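Local coordinates for periplasmic binding protein (Mycobacterium smegmatis, PDB 4MDY) that probably binds an iron-bearing solute outside the membrane and hands it to an ABC transporter, as solute-binding proteins of family 8 do, at residues V17-G22 / D110-L115; G59-P62 / W66-A69; W196-L201 / L206-V211. All coordinates share one frame; numbering follows the deposited sequence.

Contact 1 (V17-G22 / D110-L115); sequences VRHAFG and DTYAKL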
loop_
_atom_site.group_PDB
_atom_site.type_symbol
_atom_site.label_atom_id
_atom_site.label_comp_id
_atom_site.label_asym_id
_atom_site.label_seq_id
_atom_site.Cartn_x
_atom_site.Cartn_y
_atom_site.Cartn_z
ATOM N N VAL A 17 12.769 15.240 -11.960
ATOM C CA VAL A 17 12.534 13.805 -11.762
ATOM C C VAL A 17 12.176 13.141 -13.078
ATOM O O VAL A 17 11.571 13.755 -13.945
ATOM C CB VAL A 17 11.455 13.496 -10.698
ATOM C CG1 VAL A 17 11.892 14.021 -9.342
ATOM C CG2 VAL A 17 10.099 14.065 -11.086
ATOM N N ARG A 18 12.562 11.877 -13.205
ATOM C CA ARG A 18 12.364 11.112 -14.426
ATOM C C ARG A 18 11.319 10.036 -14.188
ATOM O O ARG A 18 11.387 9.293 -13.208
ATOM C CB ARG A 18 13.690 10.494 -14.869
ATOM C CG ARG A 18 14.827 11.504 -14.873
ATOM C CD ARG A 18 16.111 10.904 -15.413
ATOM N NE ARG A 18 16.049 10.707 -16.864
ATOM C CZ ARG A 18 16.405 11.608 -17.786
ATOM N NH1 ARG A 18 16.860 12.813 -17.437
ATOM N NH2 ARG A 18 16.309 11.295 -19.079
ATOM N N HIS A 19 10.339 9.968 -15.077
ATOM C CA HIS A 19 9.216 9.053 -14.906
ATOM C C HIS A 19 8.780 8.483 -16.264
ATOM O O HIS A 19 9.433 8.720 -17.292
ATOM C CB HIS A 19 8.066 9.778 -14.179
ATOM C CG HIS A 19 7.679 11.080 -14.805
ATOM N ND1 HIS A 19 7.087 11.156 -16.045
ATOM C CD2 HIS A 19 7.810 12.356 -14.375
ATOM C CE1 HIS A 19 6.867 12.420 -16.354
ATOM N NE2 HIS A 19 7.299 13.171 -15.358
ATOM N N ALA A 20 7.678 7.741 -16.265
ATOM C CA ALA A 20 7.225 7.010 -17.454
ATOM C C ALA A 20 6.938 7.895 -18.670
ATOM O O ALA A 20 6.999 7.427 -19.797
ATOM C CB ALA A 20 5.994 6.180 -17.120
ATOM N N PHE A 21 6.606 9.160 -18.432
ATOM C CA PHE A 21 6.239 10.094 -19.499
ATOM C C PHE A 21 7.275 11.192 -19.740
ATOM O O PHE A 21 6.986 12.202 -20.382
ATOM C CB PHE A 21 4.861 10.666 -19.176
ATOM C CG PHE A 21 3.843 9.597 -18.920
ATOM C CD1 PHE A 21 3.482 8.723 -19.936
ATOM C CD2 PHE A 21 3.292 9.418 -17.662
ATOM C CE1 PHE A 21 2.568 7.714 -19.715
ATOM C CE2 PHE A 21 2.369 8.409 -17.433
ATOM C CZ PHE A 21 2.008 7.556 -18.461
ATOM N N GLY A 22 8.489 10.970 -19.249
ATOM C CA GLY A 22 9.595 11.885 -19.458
ATOM C C GLY A 22 10.063 12.501 -18.158
ATOM O O GLY A 22 10.125 11.827 -17.130
ATOM N N ASP A 110 -1.903 10.812 -22.099
ATOM C CA ASP A 110 -2.859 11.887 -22.367
ATOM C C ASP A 110 -3.158 12.661 -21.085
ATOM O O ASP A 110 -3.032 13.880 -21.047
ATOM C CB ASP A 110 -4.153 11.307 -22.951
ATOM C CG ASP A 110 -5.206 12.371 -23.220
ATOM O OD1 ASP A 110 -4.865 13.414 -23.823
ATOM O OD2 ASP A 110 -6.378 12.158 -22.830
ATOM N N THR A 111 -3.525 11.933 -20.036
ATOM C CA THR A 111 -3.884 12.534 -18.756
ATOM C C THR A 111 -2.694 13.212 -18.081
ATOM O O THR A 111 -2.850 14.247 -17.446
ATOM C CB THR A 111 -4.517 11.483 -17.831
ATOM O OG1 THR A 111 -5.622 10.878 -18.512
ATOM C CG2 THR A 111 -5.025 12.117 -16.558
ATOM N N TYR A 112 -1.507 12.635 -18.230
ATOM C CA TYR A 112 -0.283 13.303 -17.807
ATOM C C TYR A 112 -0.127 14.666 -18.486
ATOM O O TYR A 112 0.183 15.650 -17.826
ATOM C CB TYR A 112 0.946 12.446 -18.108
ATOM C CG TYR A 112 2.244 13.187 -17.876
ATOM C CD1 TYR A 112 2.722 13.397 -16.584
ATOM C CD2 TYR A 112 2.976 13.711 -18.939
ATOM C CE1 TYR A 112 3.901 14.078 -16.362
ATOM C CE2 TYR A 112 4.158 14.398 -18.723
ATOM C CZ TYR A 112 4.614 14.581 -17.426
ATOM O OH TYR A 112 5.787 15.251 -17.181
ATOM N N ALA A 113 -0.340 14.717 -19.800
ATOM C CA ALA A 113 -0.248 15.986 -20.537
ATOM C C ALA A 113 -1.249 17.018 -20.001
ATOM O O ALA A 113 -0.911 18.188 -19.801
ATOM C CB ALA A 113 -0.450 15.753 -22.032
ATOM N N LYS A 114 -2.469 16.566 -19.731
ATOM C CA LYS A 114 -3.513 17.429 -19.170
ATOM C C LYS A 114 -3.177 17.978 -17.779
ATOM O O LYS A 114 -3.417 19.159 -17.492
ATOM C CB LYS A 114 -4.835 16.668 -19.111
ATOM C CG LYS A 114 -5.418 16.349 -20.474
ATOM C CD LYS A 114 -6.641 15.463 -20.343
ATOM C CE LYS A 114 -7.321 15.271 -21.685
ATOM N NZ LYS A 114 -8.251 14.109 -21.669
ATOM N N LEU A 115 -2.633 17.123 -16.915
ATOM C CA LEU A 115 -2.234 17.547 -15.573
ATOM C C LEU A 115 -1.009 18.464 -15.622
ATOM O O LEU A 115 -0.903 19.403 -14.830
ATOM C CB LEU A 115 -1.954 16.330 -14.677
ATOM C CG LEU A 115 -3.147 15.426 -14.341
ATOM C CD1 LEU A 115 -2.661 14.216 -13.545
ATOM C CD2 LEU A 115 -4.236 16.161 -13.573
HETATM O O HOH W 1 7.434 15.459 -19.384
#
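An aromatic cluster of His19, Phe21 and Tyr112 joins the N-terminal beta hairpin to helix 109-116. The hairpin turn is a type I beta turn from His19 to Gly22, bonded in both directions: His19 N to Gly22 O and Gly22 N to His19 O. Tyr112 reaches it from the helix with CG anti to its backbone N (chi1 171°), which swings the ring off the helix toward Phe21 CB and the imidazole. Phe21 lays its methylene over one face of that ring, a CH-pi contact with CB 3.8 Å from the Tyr112 ring centroid and 21° off the normal. The Phe21 and Tyr112 rings are nearly parallel, 26° between planes, but so far slid apart that they barely overlap. His19 meets the far end of the tyrosine: Tyr112 OH lies at the edge of the imidazole, near its plane, 3.1 Å from His19 CE1. The imidazole is fixed by further contacts. Phe21 N donates to His19 ND1 over 3.1 Å, with the donor close to the ring plane, while Gly22 O stands 3.2 Å above the centre of one imidazole face. Polar ends are served from the second hairpin strand, since Thr24 OG1 is hydrogen-bonded both to His19 NE2 and to Tyr112 OH. A water 2.8 Å from Tyr112 OH also reaches Phe21 O, though weakly. The phenol oxygen therefore has protein and solvent partners, which add to the apolar contact made by the ring. Strand 121-123 borders all three aromatic residues, with Ala123 against His19 and Phe21 and Thr121 against Tyr112, while Ile140 of helix 134-144 also packs against His19.

Contact 2 (G59-P62 / W66-A69); sequences GGEP and WPWA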
loop_
_atom_site.group_PDB
_atom_site.type_symbol
_atom_site.label_atom_id
_atom_site.label_comp_id
_atom_site.label_asym_id
_atom_site.label_seq_id
_atom_site.Cartn_x
_atom_site.Cartn_y
_atom_site.Cartn_z
ATOM N N GLY A 59 -12.230 2.369 2.950
ATOM C CA GLY A 59 -12.267 2.372 4.411
ATOM C C GLY A 59 -13.021 3.511 5.080
ATOM O O GLY A 59 -13.173 3.511 6.299
ATOM N N GLY A 60 -13.481 4.486 4.300
ATOM C CA GLY A 60 -14.232 5.625 4.838
ATOM C C GLY A 60 -13.521 6.380 5.944
ATOM O O GLY A 60 -14.143 6.776 6.929
ATOM N N GLU A 61 -12.215 6.573 5.791
ATOM C CA GLU A 61 -11.419 7.282 6.786
ATOM C C GLU A 61 -11.548 8.782 6.559
ATOM O O GLU A 61 -11.732 9.216 5.426
ATOM C CB GLU A 61 -9.951 6.875 6.677
ATOM C CG GLU A 61 -9.714 5.385 6.869
ATOM C CD GLU A 61 -9.945 4.918 8.298
ATOM O OE1 GLU A 61 -9.748 5.722 9.232
ATOM O OE2 GLU A 61 -10.316 3.739 8.490
ATOM N N PRO A 62 -11.444 9.583 7.630
ATOM C CA PRO A 62 -11.534 11.043 7.468
ATOM C C PRO A 62 -10.428 11.604 6.567
ATOM O O PRO A 62 -9.231 11.364 6.813
ATOM C CB PRO A 62 -11.406 11.583 8.901
ATOM C CG PRO A 62 -10.977 10.430 9.746
ATOM C CD PRO A 62 -11.368 9.177 9.043
ATOM N N TRP A 66 -5.655 7.466 6.775
ATOM C CA TRP A 66 -5.814 6.402 7.764
ATOM C C TRP A 66 -5.116 6.766 9.081
ATOM O O TRP A 66 -4.299 7.699 9.114
ATOM C CB TRP A 66 -5.288 5.077 7.183
ATOM C CG TRP A 66 -6.232 4.463 6.171
ATOM C CD1 TRP A 66 -6.593 4.986 4.962
ATOM C CD2 TRP A 66 -6.934 3.222 6.291
ATOM N NE1 TRP A 66 -7.467 4.151 4.323
ATOM C CE2 TRP A 66 -7.693 3.057 5.118
ATOM C CE3 TRP A 66 -6.999 2.236 7.278
ATOM C CZ2 TRP A 66 -8.499 1.937 4.902
ATOM C CZ3 TRP A 66 -7.801 1.128 7.060
ATOM C CH2 TRP A 66 -8.530 0.987 5.882
ATOM N N PRO A 67 -5.442 6.043 10.175
ATOM C CA PRO A 67 -4.975 6.441 11.506
ATOM C C PRO A 67 -3.468 6.668 11.646
ATOM O O PRO A 67 -3.051 7.535 12.395
ATOM C CB PRO A 67 -5.438 5.279 12.392
ATOM C CG PRO A 67 -6.672 4.784 11.718
ATOM C CD PRO A 67 -6.349 4.880 10.251
ATOM N N TRP A 68 -2.660 5.899 10.926
ATOM C CA TRP A 68 -1.200 6.026 11.024
ATOM C C TRP A 68 -0.636 7.308 10.395
ATOM O O TRP A 68 0.545 7.596 10.550
ATOM C CB TRP A 68 -0.525 4.804 10.400
ATOM C CG TRP A 68 -0.928 4.587 8.991
ATOM C CD1 TRP A 68 -0.478 5.268 7.898
ATOM C CD2 TRP A 68 -1.898 3.651 8.508
ATOM N NE1 TRP A 68 -1.093 4.803 6.769
ATOM C CE2 TRP A 68 -1.971 3.812 7.112
ATOM C CE3 TRP A 68 -2.712 2.687 9.123
ATOM C CZ2 TRP A 68 -2.819 3.042 6.310
ATOM C CZ3 TRP A 68 -3.550 1.914 8.320
ATOM C CH2 TRP A 68 -3.594 2.100 6.932
ATOM N N ALA A 69 -1.460 8.062 9.669
ATOM C CA ALA A 69 -1.026 9.331 9.093
ATOM C C ALA A 69 -1.803 10.550 9.618
ATOM O O ALA A 69 -1.540 11.675 9.189
ATOM C CB ALA A 69 -1.103 9.268 7.579
#
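The loop leading from strand 53-55 to helix 67-73 folds back on itself here, so that Glu61 lies across the indole of Trp66, just ahead of the helix. The evidence is a centred CH-pi contact: Glu61 CG stands 3.4 Å from the centroid of the five-membered ring of Trp66, only 4° off the ring normal. The ring atom nearest Glu61 CG is Trp66 CE2, at 3.5 Å. The glutamate chain bends at chi2 (-70°), which turns the carboxylate back over the indole rather than letting it run on past the ring. Carboxylate and indole planes are 32° apart, and the two oxygens go separate ways. OE2 passes over the six-membered ring, 3.8 Å from Trp66 CE3, whereas OE1 reaches the next residue and comes 3.6 Å from Pro67 CD. Gly59 adds an oblique approach, its CA 3.8 Å from Trp66 CZ2; having no side chain, and with a positive phi, it brings bare backbone close to the indole. Trp66 CB in turn lies over one face of the Trp68 ring, near its rim. Phe58 and Phe273 both meet the Trp66 ring at steep angles, and Lys265 of helix 265-273 hydrogen-bonds Gly59 O. No hydrogen bond joins the two segments, so between them the contact is carbon-to-ring and largely dispersive. An acidic group lying over an indole is not electrostatically attractive in itself; the methylene makes the close contact, and Lys265 may ease the charge somewhat, though its ion pair with Glu61 OE2 is long and weak.

Contact 3 (W196-L201 / L206-V211); sequences WRTDFL and LTVLQV
Leu201 and Leu206 are joined through their main chains by the one hydrogen bond of this contact, Leu206 N to Leu201 O. At 3.2 Å and with an N-H...O angle of 144° it is somewhat bent, and the donor is tilted 26° from the carbonyl plane. It ties the short helix 199-203 to the residue that leads into strand 207-208, at the helix-to-strand turn of the beta-alpha-beta crossover from strand 176-181 to the parallel strand 207-208. Leu201 N is also bonded to Thr198 O.

Apolar contacts make up the rest. Leu201 and Leu206 bring methyl groups together from obliquely crossing side chains, with Leu201 CD2 3.8 Å from Leu206 CD1. Val208 of strand 207-208 sets both branches against Thr198, just before helix 199-203, and Leu201: CG1 comes 3.6 Å from Thr198 CB, and CG2 comes 3.8 Å from Leu201 CB. With Val208 CG1 anti to its backbone N (chi1 175°), CG1 lies on Thr198, while CG2 reaches Leu201 and also borders Thr198. Thr198 CB, OG1 and CG2 all lie within 3.8 Å of Val208 CG1; the hydroxyl's own hydrogen bond is to Gly195 O.

Both segments have neighbours elsewhere in the chain. Leu290 of helix 279-294 touches Leu206, and Val282 and Leu286 of the same helix touch Phe200, while Thr207, in strand 207-208, is backbone-bonded to Lys175 and Ala177, at the neighbouring strand 176-181.

Chemically, one backbone bond links the turn, and the side-chain contact beyond it is apolar. The only polar side-chain atom at the interface, Thr198 OG1, is satisfied by Gly195 O and asks for no polar partner from the edge strand.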
loop_
_atom_site.group_PDB
_atom_site.type_symbol
_atom_site.label_atom_id
_atom_site.label_comp_id
_atom_site.label_asym_id
_atom_site.label_seq_id
_atom_site.Cartn_x
_atom_site.Cartn_y
_atom_site.Cartn_z
ATOM N N TRP A 196 6.850 -7.478 -5.159
ATOM C CA TRP A 196 7.229 -6.451 -4.203
ATOM C C TRP A 196 6.289 -6.407 -2.995
ATOM O O TRP A 196 6.738 -6.168 -1.882
ATOM C CB TRP A 196 7.353 -5.075 -4.857
ATOM C CG TRP A 196 6.084 -4.329 -5.151
ATOM C CD1 TRP A 196 5.491 -4.184 -6.367
ATOM C CD2 TRP A 196 5.296 -3.553 -4.227
ATOM N NE1 TRP A 196 4.372 -3.384 -6.258
ATOM C CE2 TRP A 196 4.234 -2.984 -4.958
ATOM C CE3 TRP A 196 5.384 -3.292 -2.860
ATOM C CZ2 TRP A 196 3.261 -2.172 -4.362
ATOM C CZ3 TRP A 196 4.423 -2.480 -2.267
ATOM C CH2 TRP A 196 3.371 -1.937 -3.018
ATOM N N ARG A 197 5.005 -6.668 -3.222
ATOM C CA ARG A 197 4.014 -6.648 -2.143
ATOM C C ARG A 197 4.217 -7.713 -1.070
ATOM O O ARG A 197 3.749 -7.543 0.051
ATOM C CB ARG A 197 2.608 -6.790 -2.699
ATOM C CG ARG A 197 2.090 -5.537 -3.376
ATOM C CD ARG A 197 0.571 -5.569 -3.450
ATOM N NE ARG A 197 0.032 -4.234 -3.658
ATOM C CZ ARG A 197 -0.303 -3.364 -2.699
ATOM N NH1 ARG A 197 -0.779 -2.184 -3.051
ATOM N NH2 ARG A 197 -0.184 -3.649 -1.407
ATOM N N THR A 198 4.893 -8.807 -1.405
ATOM C CA THR A 198 5.177 -9.847 -0.407
ATOM C C THR A 198 6.584 -9.731 0.191
ATOM O O THR A 198 6.943 -10.514 1.067
ATOM C CB THR A 198 4.981 -11.264 -0.987
ATOM O OG1 THR A 198 5.843 -11.463 -2.115
ATOM C CG2 THR A 198 3.531 -11.469 -1.422
ATOM N N ASP A 199 7.377 -8.760 -0.265
ATOM C CA ASP A 199 8.754 -8.614 0.230
ATOM C C ASP A 199 8.812 -8.506 1.749
ATOM O O ASP A 199 9.696 -9.088 2.382
ATOM C CB ASP A 199 9.459 -7.398 -0.386
ATOM C CG ASP A 199 9.947 -7.647 -1.805
ATOM O OD1 ASP A 199 10.038 -8.822 -2.228
ATOM O OD2 ASP A 199 10.252 -6.654 -2.499
ATOM N N PHE A 200 7.875 -7.772 2.339
ATOM C CA PHE A 200 7.873 -7.600 3.782
ATOM C C PHE A 200 7.772 -8.935 4.520
ATOM O O PHE A 200 8.363 -9.084 5.575
ATOM C CB PHE A 200 6.784 -6.621 4.243
ATOM C CG PHE A 200 5.400 -7.192 4.273
ATOM C CD1 PHE A 200 4.613 -7.226 3.126
ATOM C CD2 PHE A 200 4.858 -7.660 5.462
ATOM C CE1 PHE A 200 3.325 -7.737 3.167
ATOM C CE2 PHE A 200 3.567 -8.159 5.508
ATOM C CZ PHE A 200 2.799 -8.199 4.362
ATOM N N LEU A 201 7.050 -9.898 3.950
ATOM C CA LEU A 201 6.923 -11.221 4.556
ATOM C C LEU A 201 8.238 -11.983 4.464
ATOM O O LEU A 201 8.672 -12.603 5.444
ATOM C CB LEU A 201 5.806 -12.022 3.891
ATOM C CG LEU A 201 4.390 -11.463 4.063
ATOM C CD1 LEU A 201 3.433 -12.188 3.135
ATOM C CD2 LEU A 201 3.927 -11.571 5.505
ATOM N N LEU A 206 9.788 -15.385 6.517
ATOM C CA LEU A 206 8.800 -16.328 6.003
ATOM C C LEU A 206 9.092 -16.736 4.566
ATOM O O LEU A 206 9.806 -16.040 3.832
ATOM C CB LEU A 206 7.398 -15.718 6.059
ATOM C CG LEU A 206 6.883 -15.361 7.446
ATOM C CD1 LEU A 206 5.679 -14.436 7.355
ATOM C CD2 LEU A 206 6.535 -16.618 8.224
ATOM N N THR A 207 8.527 -17.876 4.184
ATOM C CA THR A 207 8.543 -18.337 2.810
ATOM C C THR A 207 7.209 -17.963 2.174
ATOM O O THR A 207 6.133 -18.287 2.688
ATOM C CB THR A 207 8.800 -19.856 2.724
ATOM O OG1 THR A 207 10.153 -20.134 3.119
ATOM C CG2 THR A 207 8.578 -20.370 1.316
ATOM N N VAL A 208 7.297 -17.253 1.060
ATOM C CA VAL A 208 6.133 -16.790 0.330
ATOM C C VAL A 208 5.898 -17.758 -0.825
ATOM O O VAL A 208 6.658 -17.782 -1.794
ATOM C CB VAL A 208 6.352 -15.353 -0.184
ATOM C CG1 VAL A 208 5.190 -14.890 -1.045
ATOM C CG2 VAL A 208 6.536 -14.395 0.987
ATOM N N LEU A 209 4.842 -18.554 -0.705
ATOM C CA LEU A 209 4.475 -19.545 -1.716
ATOM C C LEU A 209 4.051 -18.912 -3.038
ATOM O O LEU A 209 3.339 -17.915 -3.051
ATOM C CB LEU A 209 3.294 -20.386 -1.218
ATOM C CG LEU A 209 3.544 -21.395 -0.111
ATOM C CD1 LEU A 209 2.222 -22.061 0.255
ATOM C CD2 LEU A 209 4.586 -22.419 -0.547
ATOM N N GLN A 210 4.484 -19.508 -4.144
ATOM C CA GLN A 210 3.926 -19.188 -5.455
ATOM C C GLN A 210 2.427 -19.472 -5.446
ATOM O O GLN A 210 1.991 -20.532 -5.008
ATOM C CB GLN A 210 4.607 -20.002 -6.570
ATOM C CG GLN A 210 5.646 -19.220 -7.359
ATOM C CD GLN A 210 5.040 -18.047 -8.119
ATOM O OE1 GLN A 210 3.890 -18.106 -8.568
ATOM N NE2 GLN A 210 5.807 -16.972 -8.259
ATOM N N VAL A 211 1.647 -18.511 -5.920
ATOM C CA VAL A 211 0.199 -18.624 -5.902
ATOM C C VAL A 211 -0.370 -17.717 -7.005
ATOM O O VAL A 211 0.186 -16.652 -7.274
ATOM C CB VAL A 211 -0.354 -18.244 -4.497
ATOM C CG1 VAL A 211 -0.176 -16.758 -4.205
ATOM C CG2 VAL A 211 -1.813 -18.625 -4.347
#

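How the contacts relate
From the N terminus, the chain passes through hairpin strand 15-19, and contact 1 then closes the longest loop, 87 residues lying between its segments, by bringing helix 109-116 back to the hairpin turn. Contact 2 is nested inside that loop and closes a bend of three residues between its segments, ahead of helix 67-73. Contact 3 follows in series, four residues separating its segments, and ties helix 199-203 to the edge strand 207-208 of the four-stranded parallel sheet. None of the three touches another: nearest atoms of contacts 2 and 3 are about 11 Å apart, and these two lie on opposite sides of the chain's centre.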